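Local coordinates for alpha-galactosidase (Lactobacillus brevis, PDB 3MI6), which probably catalyses the hydrolysis of terminal, non-reducing alpha-D-galactose residues from alpha-D-galactosides, as a member of glycoside hydrolase family 36, at residues Gln216-Leu221 and Gly256-Ala261; Asn230-Leu235 and Gly249-Tyr254; Met350-Gln355 and Asp607-Ala612; Thr588-Arg593 and Asp617-Gln622. All blocks are in the same frame, centred on the assembly; numbering follows the deposited sequence.

Overall arrangement
Two pairs of contacts lie in two domains. Interactions 1 and 2 are buried in the N-terminal beta domain, their centres about 10 Å apart; strand 247-252 is followed in the chain by strand 258-264. Both are held chiefly by antiparallel backbone bonds, with side chains on the faces of two different sheets, which pack against each other where D260 meets M233. Interactions 3 and 4 are partly buried, on the outside of the catalytic barrel, centres about 15 Å apart. Residues 607-612 lead into helix 613-628, which interaction 4 uses, and M611 touches V619. Side chains do the joining: van der Waals contacts without a hydrogen bond across interaction 3, a glutamine bond and a water in interaction 4.

Interaction 1 (Gln216-Leu221 and Gly256-Ala261); sequences QSISSL and GNFLDA
Strands 216-219 and 258-261 run antiparallel, their short axes 4.7 Å apart at closest approach and their directions 164° apart. I218 and D260 form the hydrogen-bonded pair: I218 N gives to D260 O at 2.9 Å, and D260 N gives to I218 O in return. S217 with A261 and S219 with L259 are the non-hydrogen-bonded pairs flanking it, and S220 N extends the pairing by donating to F258 O. One face carries S217, S219 and A261, with L259 the larger side chain among them: S217 CB lies 3.7 Å from A261 CB, and L259 CD1 turns back to within 4.0 Å of S217 CB. The other face is bulkier. I218 CG1 lies 4.0 Å from F258 CE2. The ring of F258 has CG between its backbone N and carbonyl carbon (chi1 77°), which starts it toward the partner strand, where S219 CA stands over one face near the rim. S220 suits this spot because its small CB fits 3.8 Å from F258 CD1, while its OG bonds to A224 O. At the loop end, a water accepts from N257 ND2 and donates to L221 O. The strands are antiparallel neighbours in a sheet of the family 36 N-terminal domain; strand 258-264 lies between 214-219 and 270-274, and S217 pairs with an antiparallel strand of the second subunit, so the sheet runs on across the interface.

Interaction 2 (Asn230-Leu235 and Gly249-Tyr254); sequences NPFMML and GFNLVY
N251 crosses F232 at about a right angle. CG is anti to the backbone N (chi1 -152°), which brings the amide beside CB of F232. CB of N251 lies at the edge of the F232 ring, 4.0 Å from CD1; CG comes to 3.8 Å from F232 CB. OD1 touches P231 CB and accepts from L252 N at 2.6 Å, the donor tilted 30° from the carbonyl plane. ND2 packs 3.6 Å from F232 CB and makes a weak hydrogen bond to Y567 OH. Asparagine thus serves both the backbone beside it and a partner beyond the sheet. An alanine here would probably leave L252 N without its side-chain acceptor and open a gap beside P231 and F232 CB. On the opposite face of the sheet, CG of M233, a selenomethionine, meets F250 CB at 3.9 Å, and its SE lies obliquely to the ring, 5.4 Å from the centroid of F250, a Met-aromatic contact. M233 N gives to F250 O at 3.1 Å, and F250 N gives to M233 O at 3.0 Å. This is a hydrogen-bonded antiparallel pair; strands 233-236 and 247-252, consecutive in the chain, form a beta hairpin within the large antiparallel sheet of the family 36 N-terminal domain.

Interaction 3 (Met350-Gln355 and Asp607-Ala612); sequences MTIVNQ and DITKMA
T609 meets T351 and I352 through its methyl group: OG1 sits between the backbone N and the carbonyl carbon (chi1 88°), which leaves CG2 anti to the carbonyl carbon and directed at the helix. Q355 has CG anti to its backbone N (chi1 176°), and that methylene is the part of the residue presented to I608. The T609 side chain crosses those of T351 and I352 at about a right angle, its CG2 3.5 Å from T351 OG1 and 3.7 Å from I352 CG1. I608 CD1 lies 3.8 Å from Q355 CG, the two side chains slanting across each other. Glutamine suits this place because its aliphatic stem packs on isoleucine while its polar amide lies beyond the apolar contact, at a partly exposed position; no hydrogen bond joins the two segments. The setting is the (beta/alpha)8 barrel of the catalytic domain. Helix 346-358 lies between barrel strands 333-335 and 363-366 in the chain. Residues 607-612 come after strand 601-604, the last of the barrel, which closes the ring beside the first. Within the loop, T609 OG1 donates to D607 OD1 at 2.8 Å, on the syn side and 34° out of the carboxylate plane. This bond holds the hydroxyl branch against the loop and so probably favours the turn of CG2 to the helix. K348 serves both segments: its carbonyl O bonds to T351 OG1, while its NZ makes a weak hydrogen bond to T609 OG1. The buried I352 packs on F364 of strand 363-366, and its side chain is about 10 Å from that of D367, predicted to bind substrate.

Interaction 4 (Thr588-Arg593 and Asp617-Gln622); sequences TSLKTR and DQVKKQ
L590 and Q618 reach toward each other tip to tip, between the start of helix 590-597 and helix 613-628, both on the outside of the (beta/alpha)8 barrel. L590 CD2 rests 3.5 Å from Q618 CD and as near to NE2, and it also meets V619 CG2 at 4.1 Å. Leucine suits the spot because one methyl can touch both the stem and the amide of a glutamine and still reach a valine. One direct hydrogen bond joins the segments: Q622 NE2 gives to L590 O at 3.0 Å. L590 O lies in the plane of the Q622 amide, whereas the donor stands 53° out of the carbonyl plane. The other end of that amide is held too, since OE1 of Q622 bonds to Y604 OH, and the two bonds together fix its rotation. A water forms a second, indirect link, accepting from K591 N and donating to Q618 OE1 at 2.7 Å. K591 N lies in the first turn of its helix, where no earlier turn supplies a carbonyl, and the water takes that place. An alanine in place of Q618 would probably leave this water without its acceptor and open a gap beside the methyl of L590. Farther out, S589 is the N-cap of helix 590-597. Beyond it, T592 OG1 is bonded to F727 O, and K591 NZ to T729 O, tying the helix start to the region of strand 728-736. R593 places its guanidinium under L590, with L590 CA over one face near the rim. The capping bond itself runs from T592 N to S589 OG, 3.0 Å.

Interaction 1 (Gln216-Leu221 and Gly256-Ala261)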
loop_
_atom_site.group_PDB
_atom_site.type_symbol
_atom_site.label_atom_id
_atom_site.label_comp_id
_atom_site.label_asym_id
_atom_site.label_seq_id
_atom_site.Cartn_x
_atom_site.Cartn_y
_atom_site.Cartn_z
ATOM N N GLN D 216 13.375 14.842 5.159
ATOM C CA GLN D 216 11.950 15.155 5.173
ATOM C C GLN D 216 11.758 16.048 6.365
ATOM O O GLN D 216 11.979 15.643 7.523
ATOM C CB GLN D 216 11.069 13.924 5.328
ATOM C CG GLN D 216 11.562 12.955 6.355
ATOM C CD GLN D 216 12.030 11.662 5.734
ATOM O OE1 GLN D 216 13.236 11.356 5.710
ATOM N NE2 GLN D 216 11.073 10.888 5.204
ATOM N N SER D 217 11.361 17.277 6.080
ATOM C CA SER D 217 11.204 18.243 7.124
ATOM C C SER D 217 9.931 19.020 6.851
ATOM O O SER D 217 9.364 18.948 5.751
ATOM C CB SER D 217 12.417 19.172 7.114
ATOM O OG SER D 217 12.545 19.830 5.858
ATOM N N ILE D 218 9.470 19.733 7.870
ATOM C CA ILE D 218 8.493 20.786 7.686
ATOM C C ILE D 218 8.995 22.004 8.455
ATOM O O ILE D 218 9.678 21.866 9.449
ATOM C CB ILE D 218 7.115 20.367 8.210
ATOM C CG1 ILE D 218 7.115 20.323 9.741
ATOM C CG2 ILE D 218 6.712 19.045 7.620
ATOM C CD1 ILE D 218 6.380 19.136 10.296
ATOM N N SER D 219 8.652 23.197 7.993
ATOM C CA SER D 219 9.237 24.412 8.548
ATOM C C SER D 219 8.342 25.655 8.412
ATOM O O SER D 219 7.273 25.629 7.792
ATOM C CB SER D 219 10.608 24.680 7.893
ATOM O OG SER D 219 10.515 24.812 6.473
ATOM N N SER D 220 8.802 26.752 8.991
ATOM C CA SER D 220 8.119 28.018 8.814
ATOM C C SER D 220 9.128 29.150 8.603
ATOM O O SER D 220 10.132 29.244 9.323
ATOM C CB SER D 220 7.231 28.290 10.029
ATOM O OG SER D 220 6.273 29.283 9.743
ATOM N N LEU D 221 8.863 29.993 7.603
ATOM C CA LEU D 221 9.653 31.194 7.342
ATOM C C LEU D 221 8.815 32.419 7.517
ATOM O O LEU D 221 9.148 33.467 6.980
ATOM C CB LEU D 221 10.134 31.203 5.911
ATOM C CG LEU D 221 11.136 30.094 5.689
ATOM C CD1 LEU D 221 11.371 29.856 4.196
ATOM C CD2 LEU D 221 12.396 30.479 6.448
ATOM N N GLY D 256 7.613 31.302 16.570
ATOM C CA GLY D 256 8.160 31.958 15.401
ATOM C C GLY D 256 8.626 30.920 14.411
ATOM O O GLY D 256 8.043 29.836 14.333
ATOM N N ASN D 257 9.674 31.240 13.655
ATOM C CA ASN D 257 10.166 30.327 12.637
ATOM C C ASN D 257 10.674 29.029 13.222
ATOM O O ASN D 257 11.538 29.039 14.085
ATOM C CB ASN D 257 11.270 30.991 11.851
ATOM C CG ASN D 257 10.758 32.104 10.998
ATOM O OD1 ASN D 257 9.559 32.236 10.809
ATOM N ND2 ASN D 257 11.662 32.911 10.461
ATOM N N PHE D 258 10.142 27.901 12.768
ATOM C CA PHE D 258 10.646 26.628 13.268
ATOM C C PHE D 258 11.099 25.666 12.173
ATOM O O PHE D 258 10.745 25.823 11.004
ATOM C CB PHE D 258 9.609 25.955 14.160
ATOM C CG PHE D 258 8.504 25.299 13.406
ATOM C CD1 PHE D 258 7.369 26.008 13.059
ATOM C CD2 PHE D 258 8.590 23.974 13.044
ATOM C CE1 PHE D 258 6.334 25.404 12.373
ATOM C CE2 PHE D 258 7.558 23.373 12.360
ATOM C CZ PHE D 258 6.425 24.096 12.025
ATOM N N LEU D 259 11.889 24.672 12.575
ATOM C CA LEU D 259 12.235 23.527 11.719
ATOM C C LEU D 259 12.025 22.179 12.439
ATOM O O LEU D 259 12.438 21.993 13.566
ATOM C CB LEU D 259 13.678 23.643 11.212
ATOM C CG LEU D 259 14.281 22.403 10.555
ATOM C CD1 LEU D 259 13.788 22.283 9.142
ATOM C CD2 LEU D 259 15.792 22.482 10.569
ATOM N N ASP D 260 11.351 21.261 11.768
ATOM C CA ASP D 260 11.202 19.883 12.217
ATOM C C ASP D 260 11.791 19.036 11.126
ATOM O O ASP D 260 11.224 18.939 10.046
ATOM C CB ASP D 260 9.734 19.516 12.356
ATOM C CG ASP D 260 9.153 19.928 13.680
ATOM O OD1 ASP D 260 9.847 20.587 14.490
ATOM O OD2 ASP D 260 7.980 19.585 13.918
ATOM N N ALA D 261 12.935 18.431 11.390
ATOM C CA ALA D 261 13.672 17.803 10.315
ATOM C C ALA D 261 14.107 16.415 10.692
ATOM O O ALA D 261 14.606 16.175 11.792
ATOM C CB ALA D 261 14.859 18.655 9.901
HETATM O O HOH W 1 11.091 34.895 8.538
#

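Interaction 2 (Asn230-Leu235 and Gly249-Tyr254)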
loop_
_atom_site.group_PDB
_atom_site.type_symbol
_atom_site.label_atom_id
_atom_site.label_comp_id
_atom_site.label_asym_id
_atom_site.label_seq_id
_atom_site.Cartn_x
_atom_site.Cartn_y
_atom_site.Cartn_z
ATOM N N ASN D 230 2.480 22.749 11.585
ATOM C CA ASN D 230 2.607 22.886 13.032
ATOM C C ASN D 230 3.900 22.278 13.542
ATOM O O ASN D 230 4.387 21.301 12.970
ATOM C CB ASN D 230 1.442 22.208 13.747
ATOM C CG ASN D 230 1.373 22.591 15.192
ATOM O OD1 ASN D 230 0.688 23.542 15.553
ATOM N ND2 ASN D 230 2.120 21.890 16.028
ATOM N N PRO D 231 4.455 22.844 14.631
ATOM C CA PRO D 231 5.719 22.370 15.216
ATOM C C PRO D 231 5.655 20.953 15.774
ATOM O O PRO D 231 6.701 20.344 15.957
ATOM C CB PRO D 231 5.970 23.359 16.359
ATOM C CG PRO D 231 5.238 24.593 15.961
ATOM C CD PRO D 231 4.014 24.113 15.238
ATOM N N PHE D 232 4.463 20.437 16.048
ATOM C CA PHE D 232 4.336 19.085 16.603
ATOM C C PHE D 232 4.370 17.950 15.573
ATOM O O PHE D 232 3.681 17.992 14.556
ATOM C CB PHE D 232 3.054 18.948 17.413
ATOM C CG PHE D 232 2.798 17.560 17.858
ATOM C CD1 PHE D 232 3.590 16.987 18.844
ATOM C CD2 PHE D 232 1.798 16.804 17.271
ATOM C CE1 PHE D 232 3.374 15.675 19.255
ATOM C CE2 PHE D 232 1.561 15.495 17.678
ATOM C CZ PHE D 232 2.351 14.924 18.674
HETATM N N MSE D 233 5.140 16.910 15.851
HETATM C CA MSE D 233 5.237 15.795 14.915
HETATM C C MSE D 233 5.450 14.510 15.675
HETATM O O MSE D 233 5.764 14.545 16.865
HETATM C CB MSE D 233 6.410 16.005 13.975
HETATM C CG MSE D 233 7.736 16.049 14.689
HETATM SE SE MSE D 233 9.265 16.125 13.486
HETATM C CE MSE D 233 9.598 14.226 13.264
HETATM N N MSE D 234 5.301 13.378 14.988
HETATM C CA MSE D 234 5.510 12.076 15.611
HETATM C C MSE D 234 6.340 11.179 14.726
HETATM O O MSE D 234 6.336 11.336 13.496
HETATM C CB MSE D 234 4.182 11.409 15.920
HETATM C CG MSE D 234 3.331 12.223 16.862
HETATM SE SE MSE D 234 1.656 11.380 17.400
HETATM C CE MSE D 234 0.790 11.371 15.651
ATOM N N LEU D 235 7.088 10.271 15.355
ATOM C CA LEU D 235 7.682 9.148 14.640
ATOM C C LEU D 235 7.012 7.887 15.142
ATOM O O LEU D 235 7.256 7.465 16.279
ATOM C CB LEU D 235 9.175 9.028 14.909
ATOM C CG LEU D 235 10.213 9.869 14.173
ATOM C CD1 LEU D 235 11.559 9.182 14.329
ATOM C CD2 LEU D 235 9.860 10.013 12.712
ATOM N N GLY D 249 7.151 11.623 20.163
ATOM C CA GLY D 249 6.456 12.877 19.947
ATOM C C GLY D 249 7.404 14.022 20.183
ATOM O O GLY D 249 8.163 14.014 21.139
ATOM N N PHE D 250 7.369 15.013 19.310
ATOM C CA PHE D 250 8.262 16.151 19.441
ATOM C C PHE D 250 7.457 17.424 19.356
ATOM O O PHE D 250 6.719 17.626 18.392
ATOM C CB PHE D 250 9.289 16.151 18.303
ATOM C CG PHE D 250 10.068 14.880 18.189
ATOM C CD1 PHE D 250 9.502 13.755 17.623
ATOM C CD2 PHE D 250 11.364 14.810 18.637
ATOM C CE1 PHE D 250 10.214 12.588 17.515
ATOM C CE2 PHE D 250 12.084 13.632 18.531
ATOM C CZ PHE D 250 11.505 12.519 17.971
ATOM N N ASN D 251 7.583 18.289 20.350
ATOM C CA ASN D 251 7.013 19.624 20.214
ATOM C C ASN D 251 8.000 20.746 20.625
ATOM O O ASN D 251 9.156 20.484 20.950
ATOM C CB ASN D 251 5.655 19.723 20.914
ATOM C CG ASN D 251 4.742 20.780 20.281
ATOM O OD1 ASN D 251 5.207 21.673 19.561
ATOM N ND2 ASN D 251 3.439 20.689 20.558
ATOM N N LEU D 252 7.553 21.994 20.599
ATOM C CA LEU D 252 8.474 23.116 20.679
ATOM C C LEU D 252 7.817 24.310 21.342
ATOM O O LEU D 252 6.836 24.831 20.831
ATOM C CB LEU D 252 8.849 23.522 19.266
ATOM C CG LEU D 252 10.315 23.658 18.921
ATOM C CD1 LEU D 252 10.517 24.925 18.053
ATOM C CD2 LEU D 252 11.181 23.654 20.194
ATOM N N VAL D 253 8.338 24.772 22.471
ATOM C CA VAL D 253 7.737 25.968 23.048
ATOM C C VAL D 253 8.265 27.227 22.376
ATOM O O VAL D 253 9.114 27.896 22.919
ATOM C CB VAL D 253 7.983 26.072 24.528
ATOM C CG1 VAL D 253 7.012 27.083 25.116
ATOM C CG2 VAL D 253 7.824 24.716 25.166
ATOM N N TYR D 254 7.748 27.530 21.191
ATOM C CA TYR D 254 8.212 28.638 20.371
ATOM C C TYR D 254 7.080 29.003 19.427
ATOM O O TYR D 254 6.214 28.187 19.172
ATOM C CB TYR D 254 9.448 28.214 19.579
ATOM C CG TYR D 254 10.197 29.371 18.970
ATOM C CD1 TYR D 254 10.662 30.411 19.766
ATOM C CD2 TYR D 254 10.438 29.425 17.595
ATOM C CE1 TYR D 254 11.339 31.474 19.212
ATOM C CE2 TYR D 254 11.111 30.482 17.025
ATOM C CZ TYR D 254 11.564 31.505 17.839
ATOM O OH TYR D 254 12.227 32.573 17.284
#

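Interaction 3 (Met350-Gln355 and Asp607-Ala612)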
loop_
_atom_site.group_PDB
_atom_site.type_symbol
_atom_site.label_atom_id
_atom_site.label_comp_id
_atom_site.label_asym_id
_atom_site.label_seq_id
_atom_site.Cartn_x
_atom_site.Cartn_y
_atom_site.Cartn_z
HETATM N N MSE D 350 -26.237 45.719 22.396
HETATM C CA MSE D 350 -26.955 45.543 23.642
HETATM C C MSE D 350 -28.083 44.521 23.480
HETATM O O MSE D 350 -28.329 43.702 24.366
HETATM C CB MSE D 350 -27.490 46.880 24.149
HETATM C CG MSE D 350 -27.644 46.901 25.649
HETATM SE SE MSE D 350 -25.950 46.425 26.496
HETATM C CE MSE D 350 -25.127 48.206 26.471
ATOM N N THR D 351 -28.767 44.571 22.344
ATOM C CA THR D 351 -29.788 43.578 22.064
ATOM C C THR D 351 -29.169 42.184 22.169
ATOM O O THR D 351 -29.789 41.263 22.698
ATOM C CB THR D 351 -30.466 43.789 20.679
ATOM O OG1 THR D 351 -29.547 43.483 19.623
ATOM C CG2 THR D 351 -30.962 45.221 20.527
ATOM N N ILE D 352 -27.940 42.038 21.682
ATOM C CA ILE D 352 -27.247 40.758 21.754
ATOM C C ILE D 352 -26.982 40.397 23.205
ATOM O O ILE D 352 -27.435 39.362 23.689
ATOM C CB ILE D 352 -25.915 40.766 20.948
ATOM C CG1 ILE D 352 -26.193 40.957 19.455
ATOM C CG2 ILE D 352 -25.126 39.466 21.160
ATOM C CD1 ILE D 352 -25.002 40.670 18.559
ATOM N N VAL D 353 -26.263 41.265 23.900
ATOM C CA VAL D 353 -25.905 41.023 25.290
ATOM C C VAL D 353 -27.108 40.590 26.137
ATOM O O VAL D 353 -26.981 39.731 27.008
ATOM C CB VAL D 353 -25.209 42.263 25.916
ATOM C CG1 VAL D 353 -25.286 42.222 27.429
ATOM C CG2 VAL D 353 -23.768 42.350 25.458
ATOM N N ASN D 354 -28.271 41.182 25.865
ATOM C CA ASN D 354 -29.487 40.912 26.631
ATOM C C ASN D 354 -30.084 39.552 26.339
ATOM O O ASN D 354 -30.446 38.814 27.257
ATOM C CB ASN D 354 -30.536 41.992 26.379
ATOM C CG ASN D 354 -30.411 43.155 27.335
ATOM O OD1 ASN D 354 -30.812 44.278 27.017
ATOM N ND2 ASN D 354 -29.852 42.895 28.517
ATOM N N GLN D 355 -30.199 39.239 25.054
ATOM C CA GLN D 355 -30.620 37.916 24.627
ATOM C C GLN D 355 -29.617 36.871 25.104
ATOM O O GLN D 355 -30.004 35.800 25.571
ATOM C CB GLN D 355 -30.747 37.850 23.104
ATOM C CG GLN D 355 -31.087 36.463 22.568
ATOM C CD GLN D 355 -32.496 36.036 22.928
ATOM O OE1 GLN D 355 -33.412 36.136 22.115
ATOM N NE2 GLN D 355 -32.676 35.561 24.149
ATOM N N ASP D 607 -25.759 35.760 15.209
ATOM C CA ASP D 607 -26.706 36.782 15.604
ATOM C C ASP D 607 -27.938 36.134 16.204
ATOM O O ASP D 607 -28.904 35.860 15.495
ATOM C CB ASP D 607 -27.102 37.624 14.403
ATOM C CG ASP D 607 -27.827 38.877 14.804
ATOM O OD1 ASP D 607 -28.129 39.008 16.008
ATOM O OD2 ASP D 607 -28.077 39.735 13.930
ATOM N N ILE D 608 -27.905 35.884 17.509
ATOM C CA ILE D 608 -29.009 35.209 18.187
ATOM C C ILE D 608 -30.263 36.081 18.294
ATOM O O ILE D 608 -31.343 35.575 18.599
ATOM C CB ILE D 608 -28.602 34.705 19.581
ATOM C CG1 ILE D 608 -28.025 35.841 20.415
ATOM C CG2 ILE D 608 -27.580 33.605 19.468
ATOM C CD1 ILE D 608 -27.541 35.391 21.755
ATOM N N THR D 609 -30.123 37.382 18.038
ATOM C CA THR D 609 -31.283 38.265 17.931
ATOM C C THR D 609 -32.138 37.923 16.697
ATOM O O THR D 609 -33.312 38.282 16.637
ATOM C CB THR D 609 -30.885 39.773 17.908
ATOM O OG1 THR D 609 -30.624 40.201 16.565
ATOM C CG2 THR D 609 -29.665 40.039 18.782
ATOM N N LYS D 610 -31.545 37.218 15.733
ATOM C CA LYS D 610 -32.216 36.815 14.489
ATOM C C LYS D 610 -32.654 35.349 14.478
ATOM O O LYS D 610 -32.667 34.711 13.427
ATOM C CB LYS D 610 -31.296 37.041 13.277
ATOM C CG LYS D 610 -31.159 38.479 12.812
ATOM C CD LYS D 610 -30.524 38.538 11.413
ATOM C CE LYS D 610 -30.133 39.971 11.001
ATOM N NZ LYS D 610 -31.271 40.948 11.029
HETATM N N MSE D 611 -33.011 34.814 15.638
HETATM C CA MSE D 611 -33.352 33.400 15.748
HETATM C C MSE D 611 -34.788 33.182 16.183
HETATM O O MSE D 611 -35.321 33.928 17.004
HETATM C CB MSE D 611 -32.440 32.719 16.761
HETATM C CG MSE D 611 -31.090 32.275 16.221
HETATM SE SE MSE D 611 -30.069 31.334 17.605
HETATM C CE MSE D 611 -29.155 30.023 16.472
ATOM N N ALA D 612 -35.398 32.136 15.641
ATOM C CA ALA D 612 -36.757 31.747 16.014
ATOM C C ALA D 612 -36.792 31.207 17.439
ATOM O O ALA D 612 -35.789 30.690 17.929
ATOM C CB ALA D 612 -37.297 30.698 15.039
#

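Interaction 4 (Thr588-Arg593 and Asp617-Gln622)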
loop_
_atom_site.group_PDB
_atom_site.type_symbol
_atom_site.label_atom_id
_atom_site.label_comp_id
_atom_site.label_asym_id
_atom_site.label_seq_id
_atom_site.Cartn_x
_atom_site.Cartn_y
_atom_site.Cartn_z
ATOM N N THR D 588 -25.625 22.686 8.092
ATOM C CA THR D 588 -25.463 21.658 9.105
ATOM C C THR D 588 -26.513 21.819 10.188
ATOM O O THR D 588 -26.929 22.925 10.476
ATOM C CB THR D 588 -24.074 21.804 9.727
ATOM O OG1 THR D 588 -23.115 21.090 8.922
ATOM C CG2 THR D 588 -24.070 21.253 11.115
ATOM N N SER D 589 -26.954 20.740 10.809
ATOM C CA SER D 589 -27.939 20.910 11.884
ATOM C C SER D 589 -27.372 21.743 13.027
ATOM O O SER D 589 -26.158 21.774 13.246
ATOM C CB SER D 589 -28.387 19.555 12.426
ATOM O OG SER D 589 -27.293 18.889 13.021
ATOM N N LEU D 590 -28.232 22.408 13.783
ATOM C CA LEU D 590 -27.739 23.096 14.971
ATOM C C LEU D 590 -27.214 22.095 16.014
ATOM O O LEU D 590 -26.302 22.396 16.781
ATOM C CB LEU D 590 -28.820 23.998 15.550
ATOM C CG LEU D 590 -28.574 24.733 16.857
ATOM C CD1 LEU D 590 -27.334 25.599 16.785
ATOM C CD2 LEU D 590 -29.800 25.568 17.131
ATOM N N LYS D 591 -27.789 20.896 16.028
ATOM C CA LYS D 591 -27.357 19.837 16.940
ATOM C C LYS D 591 -25.909 19.419 16.684
ATOM O O LYS D 591 -25.146 19.204 17.613
ATOM C CB LYS D 591 -28.292 18.629 16.829
ATOM C CG LYS D 591 -27.886 17.418 17.659
ATOM C CD LYS D 591 -28.567 16.139 17.161
ATOM C CE LYS D 591 -28.236 14.968 18.096
ATOM N NZ LYS D 591 -28.712 13.620 17.599
ATOM N N THR D 592 -25.520 19.317 15.426
ATOM C CA THR D 592 -24.170 18.890 15.117
ATOM C C THR D 592 -23.133 19.986 15.391
ATOM O O THR D 592 -22.122 19.727 16.046
ATOM C CB THR D 592 -24.065 18.386 13.668
ATOM O OG1 THR D 592 -24.964 17.276 13.478
ATOM C CG2 THR D 592 -22.639 17.947 13.354
ATOM N N ARG D 593 -23.384 21.203 14.897
ATOM C CA ARG D 593 -22.532 22.359 15.205
ATOM C C ARG D 593 -22.286 22.461 16.706
ATOM O O ARG D 593 -21.154 22.676 17.145
ATOM C CB ARG D 593 -23.111 23.681 14.675
ATOM C CG ARG D 593 -23.539 23.619 13.239
ATOM C CD ARG D 593 -23.715 24.973 12.600
ATOM N NE ARG D 593 -24.731 25.841 13.213
ATOM C CZ ARG D 593 -26.028 25.854 12.906
ATOM N NH1 ARG D 593 -26.522 25.010 12.016
ATOM N NH2 ARG D 593 -26.840 26.706 13.514
ATOM N N ASP D 617 -34.441 28.098 22.135
ATOM C CA ASP D 617 -34.575 27.076 23.162
ATOM C C ASP D 617 -33.542 25.966 23.009
ATOM O O ASP D 617 -33.048 25.417 24.003
ATOM C CB ASP D 617 -35.977 26.472 23.169
ATOM C CG ASP D 617 -36.120 25.364 24.197
ATOM O OD1 ASP D 617 -36.122 25.678 25.413
ATOM O OD2 ASP D 617 -36.217 24.182 23.788
ATOM N N GLN D 618 -33.230 25.628 21.763
ATOM C CA GLN D 618 -32.230 24.611 21.472
ATOM C C GLN D 618 -30.882 25.055 22.024
ATOM O O GLN D 618 -30.168 24.297 22.685
ATOM C CB GLN D 618 -32.151 24.395 19.969
ATOM C CG GLN D 618 -31.424 23.143 19.545
ATOM C CD GLN D 618 -31.693 22.781 18.093
ATOM O OE1 GLN D 618 -31.079 21.862 17.554
ATOM N NE2 GLN D 618 -32.617 23.507 17.452
ATOM N N VAL D 619 -30.552 26.312 21.771
ATOM C CA VAL D 619 -29.302 26.874 22.238
ATOM C C VAL D 619 -29.237 26.916 23.756
ATOM O O VAL D 619 -28.263 26.479 24.345
ATOM C CB VAL D 619 -29.081 28.263 21.667
ATOM C CG1 VAL D 619 -27.862 28.887 22.296
ATOM C CG2 VAL D 619 -28.917 28.173 20.173
ATOM N N LYS D 620 -30.283 27.436 24.384
ATOM C CA LYS D 620 -30.373 27.466 25.843
ATOM C C LYS D 620 -30.057 26.091 26.416
ATOM O O LYS D 620 -29.447 25.977 27.478
ATOM C CB LYS D 620 -31.778 27.904 26.276
ATOM C CG LYS D 620 -31.970 28.225 27.751
ATOM C CD LYS D 620 -33.312 28.940 27.929
ATOM C CE LYS D 620 -33.427 29.718 29.246
ATOM N NZ LYS D 620 -33.866 28.857 30.387
ATOM N N LYS D 621 -30.468 25.042 25.709
ATOM C CA LYS D 621 -30.296 23.696 26.241
ATOM C C LYS D 621 -28.883 23.187 26.020
ATOM O O LYS D 621 -28.320 22.523 26.895
ATOM C CB LYS D 621 -31.348 22.722 25.693
ATOM C CG LYS D 621 -32.766 23.062 26.123
ATOM C CD LYS D 621 -33.748 21.940 25.822
ATOM C CE LYS D 621 -35.135 22.296 26.352
ATOM N NZ LYS D 621 -36.117 21.183 26.196
ATOM N N GLN D 622 -28.307 23.512 24.863
ATOM C CA GLN D 622 -26.895 23.232 24.619
ATOM C C GLN D 622 -26.014 23.822 25.731
ATOM O O GLN D 622 -25.090 23.162 26.222
ATOM C CB GLN D 622 -26.452 23.767 23.259
ATOM C CG GLN D 622 -27.153 23.142 22.077
ATOM C CD GLN D 622 -26.517 23.540 20.758
ATOM O OE1 GLN D 622 -25.791 24.520 20.695
ATOM N NE2 GLN D 622 -26.780 22.776 19.699
HETATM O O HOH W 2 -30.785 20.562 15.167
#